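PDB 3TMG: glycine betaine, L-proline ABC transporter, glycine/betaine/L-proline-binding protein (ProX), which binds glycine betaine and, as the substrate-binding component of an ABC transporter, probably delivers it to the membrane for uptake. Local coordinates for residues G27-A30 with A31-L35; L241-K244 with N245-P249. One frame throughout, in Å; residues are numbered along the deposited sequence.

Contact 1. Residues G27-A30 with A31-L35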
loop_
_atom_site.group_PDB
_atom_site.type_symbol
_atom_site.label_atom_id
_atom_site.label_comp_id
_atom_site.label_asym_id
_atom_site.label_seq_id
_atom_site.Cartn_x
_atom_site.Cartn_y
_atom_site.Cartn_z
ATOM N N GLY A 27 -4.523 -0.666 -2.522
ATOM C CA GLY A 27 -3.854 0.122 -3.539
ATOM C C GLY A 27 -2.791 -0.735 -4.272
ATOM O O GLY A 27 -2.614 -0.663 -5.506
ATOM N N GLU A 28 -2.064 -1.535 -3.516
ATOM C CA GLU A 28 -0.999 -2.345 -4.111
ATOM C C GLU A 28 -1.536 -3.467 -5.007
ATOM O O GLU A 28 -0.942 -3.786 -6.024
ATOM C CB GLU A 28 -0.089 -2.924 -2.992
ATOM C CG GLU A 28 0.841 -1.794 -2.480
ATOM C CD GLU A 28 0.147 -0.548 -1.879
ATOM O OE1 GLU A 28 -0.790 -0.725 -1.013
ATOM O OE2 GLU A 28 0.590 0.637 -2.196
ATOM N N THR A 29 -2.631 -4.088 -4.608
ATOM C CA THR A 29 -3.334 -5.030 -5.485
ATOM C C THR A 29 -3.861 -4.311 -6.772
ATOM O O THR A 29 -3.738 -4.870 -7.862
ATOM C CB THR A 29 -4.495 -5.654 -4.738
ATOM O OG1 THR A 29 -3.994 -6.316 -3.555
ATOM C CG2 THR A 29 -5.287 -6.647 -5.617
ATOM N N ALA A 30 -4.468 -3.132 -6.644
ATOM C CA ALA A 30 -4.860 -2.327 -7.856
ATOM C C ALA A 30 -3.704 -2.055 -8.795
ATOM O O ALA A 30 -3.766 -2.360 -10.009
ATOM C CB ALA A 30 -5.538 -1.019 -7.479
ATOM N N ALA A 31 -2.631 -1.480 -8.260
ATOM C CA ALA A 31 -1.415 -1.223 -9.083
ATOM C C ALA A 31 -0.816 -2.453 -9.723
ATOM O O ALA A 31 -0.387 -2.425 -10.896
ATOM C CB ALA A 31 -0.332 -0.524 -8.254
ATOM N N THR A 32 -0.747 -3.553 -8.961
ATOM C CA THR A 32 -0.094 -4.763 -9.446
ATOM C C THR A 32 -0.898 -5.437 -10.581
ATOM O O THR A 32 -0.325 -5.869 -11.594
ATOM C CB THR A 32 0.227 -5.721 -8.255
ATOM O OG1 THR A 32 1.082 -4.988 -7.344
ATOM C CG2 THR A 32 1.011 -6.924 -8.750
ATOM N N ASN A 33 -2.226 -5.488 -10.416
ATOM C CA ASN A 33 -3.115 -5.948 -11.490
ATOM C C ASN A 33 -3.112 -5.048 -12.729
ATOM O O ASN A 33 -3.110 -5.557 -13.860
ATOM C CB ASN A 33 -4.542 -6.183 -10.971
ATOM C CG ASN A 33 -4.712 -7.553 -10.320
ATOM O OD1 ASN A 33 -5.045 -8.504 -11.003
ATOM N ND2 ASN A 33 -4.535 -7.648 -8.979
ATOM N N VAL A 34 -3.048 -3.741 -12.527
ATOM C CA VAL A 34 -2.865 -2.824 -13.692
ATOM C C VAL A 34 -1.571 -3.166 -14.449
ATOM O O VAL A 34 -1.618 -3.353 -15.661
ATOM C CB VAL A 34 -2.850 -1.342 -13.288
ATOM C CG1 VAL A 34 -2.351 -0.444 -14.454
ATOM C CG2 VAL A 34 -4.251 -0.925 -12.881
ATOM N N LEU A 35 -0.441 -3.275 -13.743
ATOM C CA LEU A 35 0.814 -3.625 -14.416
ATOM C C LEU A 35 0.791 -5.020 -15.046
ATOM O O LEU A 35 1.355 -5.253 -16.137
ATOM C CB LEU A 35 2.017 -3.416 -13.508
ATOM C CG LEU A 35 2.438 -1.945 -13.326
ATOM C CD1 LEU A 35 3.783 -1.865 -12.610
ATOM C CD2 LEU A 35 2.551 -1.130 -14.628
#

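Contact 2. Residues L241-K244 with N245-P249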
loop_
_atom_site.group_PDB
_atom_site.type_symbol
_atom_site.label_atom_id
_atom_site.label_comp_id
_atom_site.label_asym_id
_atom_site.label_seq_id
_atom_site.Cartn_x
_atom_site.Cartn_y
_atom_site.Cartn_z
ATOM N N LEU A 241 -10.281 3.437 -8.580
ATOM C CA LEU A 241 -10.040 2.023 -8.809
ATOM C C LEU A 241 -10.089 1.235 -7.503
ATOM O O LEU A 241 -10.704 0.147 -7.469
ATOM C CB LEU A 241 -8.742 1.787 -9.573
ATOM C CG LEU A 241 -8.382 0.323 -9.887
ATOM C CD1 LEU A 241 -9.532 -0.383 -10.657
ATOM C CD2 LEU A 241 -7.084 0.238 -10.689
ATOM N N MET A 242 -9.424 1.742 -6.448
ATOM C CA MET A 242 -9.458 1.071 -5.123
ATOM C C MET A 242 -10.929 0.983 -4.641
ATOM O O MET A 242 -11.398 -0.075 -4.176
ATOM C CB MET A 242 -8.614 1.854 -4.102
ATOM C CG MET A 242 -7.094 1.865 -4.350
ATOM S SD MET A 242 -6.336 2.898 -3.045
ATOM C CE MET A 242 -7.126 2.173 -1.574
ATOM N N ASP A 243 -11.665 2.089 -4.820
ATOM C CA ASP A 243 -13.075 2.158 -4.382
ATOM C C ASP A 243 -13.954 1.127 -5.144
ATOM O O ASP A 243 -14.752 0.367 -4.546
ATOM C CB ASP A 243 -13.612 3.583 -4.548
ATOM C CG ASP A 243 -15.045 3.707 -4.083
ATOM O OD1 ASP A 243 -15.293 3.576 -2.854
ATOM O OD2 ASP A 243 -15.913 3.902 -4.933
ATOM N N LYS A 244 -13.771 1.082 -6.459
ATOM C CA LYS A 244 -14.536 0.181 -7.352
ATOM C C LYS A 244 -14.253 -1.282 -6.979
ATOM O O LYS A 244 -15.200 -2.083 -6.913
ATOM C CB LYS A 244 -14.197 0.466 -8.827
ATOM C CG LYS A 244 -14.884 -0.409 -9.885
ATOM C CD LYS A 244 -14.632 0.163 -11.295
ATOM C CE LYS A 244 -14.950 -0.801 -12.453
ATOM N NZ LYS A 244 -16.353 -1.275 -12.444
ATOM N N ASN A 245 -12.971 -1.617 -6.784
ATOM C CA ASN A 245 -12.539 -2.967 -6.352
ATOM C C ASN A 245 -13.146 -3.379 -5.011
ATOM O O ASN A 245 -13.637 -4.507 -4.878
ATOM C CB ASN A 245 -11.005 -3.091 -6.249
ATOM C CG ASN A 245 -10.342 -3.209 -7.600
ATOM O OD1 ASN A 245 -11.012 -3.462 -8.578
ATOM N ND2 ASN A 245 -9.008 -3.003 -7.660
ATOM N N ASP A 246 -13.179 -2.432 -4.057
ATOM C CA ASP A 246 -13.864 -2.680 -2.788
ATOM C C ASP A 246 -15.363 -2.992 -3.000
ATOM O O ASP A 246 -15.942 -3.883 -2.349
ATOM C CB ASP A 246 -13.707 -1.496 -1.805
ATOM C CG ASP A 246 -14.550 -1.685 -0.556
ATOM O OD1 ASP A 246 -14.071 -2.429 0.313
ATOM O OD2 ASP A 246 -15.670 -1.136 -0.429
ATOM N N LYS A 247 -16.009 -2.274 -3.904
ATOM C CA LYS A 247 -17.443 -2.484 -4.134
ATOM C C LYS A 247 -17.709 -3.697 -5.021
ATOM O O LYS A 247 -18.844 -4.152 -5.110
ATOM C CB LYS A 247 -18.069 -1.241 -4.792
ATOM C CG LYS A 247 -17.994 0.000 -3.920
ATOM C CD LYS A 247 -18.504 1.245 -4.666
ATOM C CE LYS A 247 -18.723 2.361 -3.666
ATOM N NZ LYS A 247 -18.653 3.696 -4.345
ATOM N N GLU A 248 -16.657 -4.220 -5.652
ATOM C CA GLU A 248 -16.799 -5.344 -6.594
ATOM C C GLU A 248 -15.806 -6.416 -6.214
ATOM O O GLU A 248 -14.852 -6.631 -6.924
ATOM C CB GLU A 248 -16.595 -4.875 -8.047
ATOM C CG GLU A 248 -17.644 -3.854 -8.470
ATOM C CD GLU A 248 -17.432 -3.204 -9.833
ATOM O OE1 GLU A 248 -16.408 -3.417 -10.499
ATOM O OE2 GLU A 248 -18.342 -2.431 -10.249
ATOM N N PRO A 249 -16.021 -7.086 -5.061
ATOM C CA PRO A 249 -14.942 -7.992 -4.599
ATOM C C PRO A 249 -14.622 -9.078 -5.639
ATOM O O PRO A 249 -15.539 -9.638 -6.264
ATOM C CB PRO A 249 -15.498 -8.621 -3.307
ATOM C CG PRO A 249 -16.912 -8.222 -3.199
ATOM C CD PRO A 249 -17.176 -7.068 -4.143
#

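Contact 1. Residues G27-A30 with A31-L35
Thr32 and Asn33 each turn a polar side chain back onto the helix carbonyl four residues earlier, so that each of the two oxygens serves two donors. Glu28 O takes the backbone N of Thr32 and also its hydroxyl, Thr32 OG1, 2.7 Å away, from opposite faces of the peptide plane. The threonine can do this because OG1 stands beside its own backbone N (chi1 -59°). Thr29 O is gripped in the same fashion, by Asn33 N and by Asn33 ND2 at 3.1 Å. The amide nitrogen arrives above the carbonyl plane while the oxygen lies within the amide's plane, and the bond is fairly straight (164° at the hydrogen). Beside it, Asn33 ND2 rests 3.6 Å from the methyl Thr29 CG2, the two side chains running alongside each other. Looser is the N-terminal end of the stretch, where the Glu28 side chain comes no nearer than 5.0 Å to 31-35. It faces the bound glycine betaine instead, its OE2 hydrogen-bonded to Trp72. No solvent side exists here, for this turn of helix 26-41, the crossover helix between strands 16-22 and 44-50, is buried against strands 16-22 and 67-73 and helices 235-247 and 252-262.

Contact 2. Residues L241-K244 with N245-P249
Lys247 reaches back over one turn of helix to Asp243, and its chain keeps to the atoms of Asp243 from CB to the ammonium group. CB stands over the carbonyl oxygens Asp243 O and Lys244 O, 3.7 Å from each. With CG placed beside the backbone N (chi1 -63°), that atom settles 3.3 Å from the same Asp243 O. From there the chain stays extended: CD passes 3.7 Å from Asp243 OD2, and CE closes to 3.4 Å from it. NZ ends on Asp243 OD2 at 2.8 Å, a salt bridge that uses the syn lone pair, while OD1 of the aspartate pairs with Arg190. One residue on, the order of charges is reversed. Lys244 bends only at its last torsion (chi4 58°), bringing NZ to 2.9 Å from Glu248 OE1, with a weak second bond to OE2; Arg254 shares OE1. On the buried side, Leu241 CD1 sits 4.0 Å from Asn245 OD1, an oxygen hydrogen-bonded to Asn255. The i to i+4 salt bridge of Asp243 with Lys247 is a classic feature of alpha-helices; that of Lys244 has the same spacing but ties the helix to Glu248 in the loop after it.

In the fold
Along the chain the two contacts come in series, neither nested nor crossed, and neither closes a loop, since each joins successive turns of one helix. Contact 1 comes first, near the N-terminal end of helix 26-41, where the chain has just left strand 16-22; some two hundred residues later contact 2 takes in the C-terminal part of helix 235-247 and the start of the loop that follows. The long-range tie is between these helices: Leu241 CD2 lies 3.8 Å from Ala30 CB, and Met242 SD packs at a like distance on Gly27 CA. Helix 252-262 borders both. Contact 1 carries Glu28 of the glycine betaine pocket, whereas contact 2 lies away from it, extending toward the surface.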